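Local atomic coordinates of tryparedoxin II (Crithidia fasciculata, PDB entry 1I5G), a protein that probably carries reducing equivalents from trypanothione to downstream acceptors as a thioredoxin-like redox protein, and here binds the related thiol glutathionylspermidine. Residues Asn12-Gly16 with Ala17-Ile21; Trp70-Ser73 with Ala74-Lys78. The protein carries 1 engineered substitution. All coordinates share one frame; numbering follows the deposited sequence.

Contact 1 of 2, residues Asn12-Gly16 with Ala17-Ile21; sequences NVLKG and AAADI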
loop_
_atom_site.group_PDB
_atom_site.type_symbol
_atom_site.label_atom_id
_atom_site.label_comp_id
_atom_site.label_asym_id
_atom_site.label_seq_id
_atom_site.Cartn_x
_atom_site.Cartn_y
_atom_site.Cartn_z
ATOM N N ASN A 12 -14.303 -4.341 1.708
ATOM C CA ASN A 12 -13.992 -3.767 0.407
ATOM C C ASN A 12 -12.922 -2.710 0.549
ATOM O O ASN A 12 -12.806 -2.026 1.540
ATOM C CB ASN A 12 -15.217 -3.127 -0.279
ATOM C CG ASN A 12 -16.226 -4.155 -0.745
ATOM O OD1 ASN A 12 -17.361 -4.116 -0.300
ATOM N ND2 ASN A 12 -15.820 -5.078 -1.641
ATOM N N VAL A 13 -12.128 -2.564 -0.489
ATOM C CA VAL A 13 -11.136 -1.512 -0.620
ATOM C C VAL A 13 -11.457 -0.652 -1.823
ATOM O O VAL A 13 -12.282 -1.001 -2.682
ATOM C CB VAL A 13 -9.707 -2.070 -0.636
ATOM C CG1 VAL A 13 -9.412 -2.815 0.652
ATOM C CG2 VAL A 13 -9.533 -3.003 -1.793
ATOM N N LEU A 14 -10.808 0.507 -1.897
ATOM C CA LEU A 14 -11.069 1.475 -2.965
ATOM C C LEU A 14 -10.187 1.271 -4.168
ATOM O O LEU A 14 -9.061 0.785 -4.056
ATOM C CB LEU A 14 -10.725 2.879 -2.453
ATOM C CG LEU A 14 -11.361 3.340 -1.147
ATOM C CD1 LEU A 14 -11.030 4.802 -0.936
ATOM C CD2 LEU A 14 -12.863 3.137 -1.032
ATOM N N LYS A 15 -10.706 1.648 -5.340
ATOM C CA LYS A 15 -9.939 1.811 -6.568
ATOM C C LYS A 15 -10.577 3.003 -7.276
ATOM O O LYS A 15 -11.749 2.947 -7.665
ATOM C CB LYS A 15 -10.028 0.611 -7.525
ATOM C CG LYS A 15 -9.112 0.794 -8.706
ATOM C CD LYS A 15 -9.018 -0.506 -9.475
ATOM C CE LYS A 15 -8.079 -0.263 -10.647
ATOM N NZ LYS A 15 -6.921 0.643 -10.397
ATOM N N GLY A 16 -9.842 4.084 -7.482
ATOM C CA GLY A 16 -10.421 5.257 -8.128
ATOM C C GLY A 16 -11.576 5.787 -7.302
ATOM O O GLY A 16 -11.432 6.090 -6.122
ATOM N N ALA A 17 -12.726 5.892 -7.964
ATOM C CA ALA A 17 -13.966 6.360 -7.352
ATOM C C ALA A 17 -14.835 5.247 -6.804
ATOM O O ALA A 17 -15.855 5.564 -6.226
ATOM C CB ALA A 17 -14.753 7.258 -8.336
ATOM N N ALA A 18 -14.429 3.998 -6.995
ATOM C CA ALA A 18 -15.264 2.885 -6.541
ATOM C C ALA A 18 -14.798 2.259 -5.237
ATOM O O ALA A 18 -13.691 2.579 -4.730
ATOM C CB ALA A 18 -15.362 1.776 -7.569
ATOM N N ALA A 19 -15.599 1.389 -4.667
ATOM C CA ALA A 19 -15.383 0.722 -3.405
ATOM C C ALA A 19 -15.885 -0.717 -3.494
ATOM O O ALA A 19 -16.437 -1.252 -2.532
ATOM C CB ALA A 19 -16.040 1.490 -2.287
ATOM N N ASP A 20 -15.640 -1.331 -4.665
ATOM C CA ASP A 20 -16.150 -2.653 -4.997
ATOM C C ASP A 20 -15.062 -3.718 -5.077
ATOM O O ASP A 20 -15.370 -4.855 -5.435
ATOM C CB ASP A 20 -17.002 -2.617 -6.261
ATOM C CG ASP A 20 -16.219 -2.292 -7.510
ATOM O OD1 ASP A 20 -15.146 -1.677 -7.394
ATOM O OD2 ASP A 20 -16.551 -2.616 -8.683
ATOM N N ILE A 21 -13.829 -3.369 -4.726
ATOM C CA ILE A 21 -12.720 -4.320 -4.801
ATOM C C ILE A 21 -12.794 -5.185 -3.589
ATOM O O ILE A 21 -12.898 -4.743 -2.456
ATOM C CB ILE A 21 -11.394 -3.585 -4.969
ATOM C CG1 ILE A 21 -11.358 -2.605 -6.135
ATOM C CG2 ILE A 21 -10.256 -4.595 -5.056
ATOM C CD1 ILE A 21 -11.699 -3.217 -7.492
#

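Contact 2 of 2, residues Trp70-Ser73 with Ala74-Lys78; sequences WDES and AEDFK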
loop_
_atom_site.group_PDB
_atom_site.type_symbol
_atom_site.label_atom_id
_atom_site.label_comp_id
_atom_site.label_asym_id
_atom_site.label_seq_id
_atom_site.Cartn_x
_atom_site.Cartn_y
_atom_site.Cartn_z
ATOM N N TRP A 70 -2.228 8.030 6.717
ATOM C CA TRP A 70 -2.100 8.812 7.931
ATOM C C TRP A 70 -2.575 10.234 7.691
ATOM O O TRP A 70 -2.149 11.160 8.384
ATOM C CB TRP A 70 -0.652 8.832 8.407
ATOM C CG TRP A 70 -0.117 7.604 9.072
ATOM C CD1 TRP A 70 -0.665 6.354 9.161
ATOM C CD2 TRP A 70 1.121 7.523 9.800
ATOM N NE1 TRP A 70 0.150 5.506 9.872
ATOM C CE2 TRP A 70 1.253 6.206 10.275
ATOM C CE3 TRP A 70 2.138 8.437 10.100
ATOM C CZ2 TRP A 70 2.340 5.789 11.021
ATOM C CZ3 TRP A 70 3.219 8.013 10.837
ATOM C CH2 TRP A 70 3.305 6.702 11.298
ATOM N N ASP A 71 -3.467 10.489 6.752
ATOM C CA ASP A 71 -3.914 11.841 6.472
ATOM C C ASP A 71 -4.739 12.394 7.628
ATOM O O ASP A 71 -5.312 11.685 8.456
ATOM C CB ASP A 71 -4.718 11.834 5.166
ATOM C CG ASP A 71 -3.839 11.740 3.949
ATOM O OD1 ASP A 71 -3.125 12.752 3.651
ATOM O OD2 ASP A 71 -3.809 10.675 3.270
ATOM N N GLU A 72 -4.765 13.731 7.659
ATOM C CA GLU A 72 -5.374 14.456 8.786
ATOM C C GLU A 72 -6.902 14.531 8.743
ATOM O O GLU A 72 -7.579 14.690 9.766
ATOM C CB GLU A 72 -4.889 15.906 8.784
ATOM C CG GLU A 72 -3.381 16.098 8.793
ATOM C CD GLU A 72 -2.934 17.538 8.958
ATOM O OE1 GLU A 72 -2.891 17.972 10.136
ATOM O OE2 GLU A 72 -2.648 18.195 7.930
ATOM N N SER A 73 -7.472 14.439 7.563
ATOM C CA SER A 73 -8.904 14.615 7.391
ATOM C C SER A 73 -9.347 13.835 6.173
ATOM O O SER A 73 -8.565 13.437 5.292
ATOM C CB SER A 73 -9.309 16.076 7.126
ATOM O OG SER A 73 -8.834 16.533 5.872
ATOM N N ALA A 74 -10.652 13.631 6.106
ATOM C CA ALA A 74 -11.316 12.937 5.037
ATOM C C ALA A 74 -11.041 13.688 3.750
ATOM O O ALA A 74 -10.809 13.110 2.720
ATOM C CB ALA A 74 -12.833 12.899 5.273
ATOM N N GLU A 75 -11.040 15.014 3.801
ATOM C CA GLU A 75 -10.817 15.779 2.586
ATOM C C GLU A 75 -9.387 15.647 2.058
ATOM O O GLU A 75 -9.117 15.517 0.879
ATOM C CB GLU A 75 -11.217 17.226 2.853
ATOM C CG GLU A 75 -12.506 17.295 3.679
ATOM C CD GLU A 75 -12.400 16.992 5.179
ATOM O OE1 GLU A 75 -11.627 17.643 5.912
ATOM O OE2 GLU A 75 -13.054 16.112 5.754
ATOM N N ASP A 76 -8.411 15.665 2.954
ATOM C CA ASP A 76 -7.010 15.499 2.569
ATOM C C ASP A 76 -6.806 14.109 1.986
ATOM O O ASP A 76 -6.115 13.945 0.994
ATOM C CB ASP A 76 -6.076 15.721 3.771
ATOM C CG ASP A 76 -6.029 17.168 4.222
ATOM O OD1 ASP A 76 -6.247 18.055 3.389
ATOM O OD2 ASP A 76 -5.801 17.432 5.420
ATOM N N PHE A 77 -7.397 13.094 2.608
ATOM C CA PHE A 77 -7.337 11.752 2.019
ATOM C C PHE A 77 -7.870 11.705 0.594
ATOM O O PHE A 77 -7.241 11.163 -0.318
ATOM C CB PHE A 77 -8.150 10.766 2.844
ATOM C CG PHE A 77 -8.237 9.376 2.263
ATOM C CD1 PHE A 77 -7.303 8.374 2.542
ATOM C CD2 PHE A 77 -9.285 9.044 1.424
ATOM C CE1 PHE A 77 -7.432 7.115 2.008
ATOM C CE2 PHE A 77 -9.432 7.778 0.867
ATOM C CZ PHE A 77 -8.483 6.806 1.162
ATOM N N LYS A 78 -9.059 12.284 0.414
ATOM C CA LYS A 78 -9.678 12.254 -0.902
ATOM C C LYS A 78 -8.772 12.850 -1.959
ATOM O O LYS A 78 -8.579 12.245 -2.999
ATOM C CB LYS A 78 -10.985 13.046 -0.849
ATOM C CG LYS A 78 -11.822 12.899 -2.115
ATOM C CD LYS A 78 -13.188 13.604 -2.064
ATOM C CE LYS A 78 -13.810 13.746 -3.479
ATOM N NZ LYS A 78 -15.133 14.448 -3.474
HETATM O O HOH W 1 -2.958 17.545 5.171
#

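Contact 1 of 2, residues Asn12-Gly16 with Ala17-Ile21
A first torsion of -70° in Asn12 sets CG opposite the residue's own carbonyl carbon and swings the carboxamide across to the backbone of Ala19 and Ile21. There Asn12 ND2 donates to Ile21 O over 3.1 Å in a nearly straight bond (170°). The acceptor lies in the amide plane of Asn12, whereas ND2 stands above the Ile21 carbonyl plane. Ile21 O also takes Val13 N at 3.0 Å, so two donors grip it, and the return bond from Ile21 N to Val13 O is weak. On the way over, Asn12 CB passes Ala19 O at 3.2 Å.

These groups belong to a two-residue beta hairpin between strands 12-15 and 18-22. Its tip is a type II' turn from Lys15 to Ala18, whose pair of backbone bonds includes Ala18 N to Lys15 O at 3.0 Å. Gly16 takes the turn's first corner with a positive phi of 61°. Between the pairs Val13-Ile21 and Lys15-Ala18 a beta bulge sets Ala19 and Asp20 against the single residue Leu14.

The side chain of Ile21 lies on the face shared with Val13, Lys15 and Ala18. Its CG2 meets Val13 CG2 at 3.7 Å, the two side chains running about perpendicular, while CG1 reaches across to Lys15 CB on the partner strand at the same spacing. Val13 and Lys15 also touch Leu87 of the next strand. Leu14 instead sends CD2 to Ala19 CB, 3.8 Å away, and packs on Tyr81 of helix 74-81.

Contact 2 of 2, residues Trp70-Ser73 with Ala74-Lys78
Ser73 occupies the N-cap of helix 74-81, and its short side chain is engaged at both atoms by the first turn. Ser73 CB lies 3.0 Å from Glu75 OE1, since the Glu75 chain bends at its second torsion and folds its carboxylate back over the cap. One bond further out, OG is held between the backbone N and the carbonyl carbon of its own residue (chi1 67°), which directs it into the helix end. Ser73 OG accepts from Asp76 N at 3.1 Å in a fairly straight bond (165°), and it donates weakly to Glu75 OE1. Asp76 OD2 also comes within 3.2 Å of Ser73 OG. The backbone starts the helix in the usual way, with Phe77 N giving to Ser73 O at 2.9 Å. No full capping box forms, because Ser73 N, buried here, has no partner in the model.

Asp71 lies alongside the same turn, its CG 4.0 Å from Phe77 CA. Its carboxylate oxygens bond elsewhere: OD2 to Ser69 OG and OD1 to Ser38 N, tying the loop before the helix to the end of strand 63-69 and to the loop after strand 30-36.

At the outer edge the carboxylates of Glu72 and Asp76 approach one another, OE2 to OD2 at 4.1 Å. A water donates to both, at 2.9 Å from Glu72 OE2 and more weakly to Asp76 OD2. Glu72, Glu75 and Asp76 thus gather at the amino end of a helix, whose dipole would be expected to favour their negative charge and partly offset their mutual repulsion.

Contact 1 comes first along the chain, in the hairpin at one edge of the central sheet, where 18-22 is an outermost strand. Contact 2 follows just after strand 63-69, a strand separated from 12-15 in the sheet by strand 87-88, and leads into helix 74-81. Their centres lie about 16 Å apart, yet the two touch: Leu14 CD1 packs on Phe77 CE2 at 3.8 Å, so the helix started in contact 2 lies against the hairpin. Contact 2 also lies close to the ligand pocket, with Glu72 touching the pocket residue Trp39 and its side chain about 11 Å from the bound glutathionylspermidine.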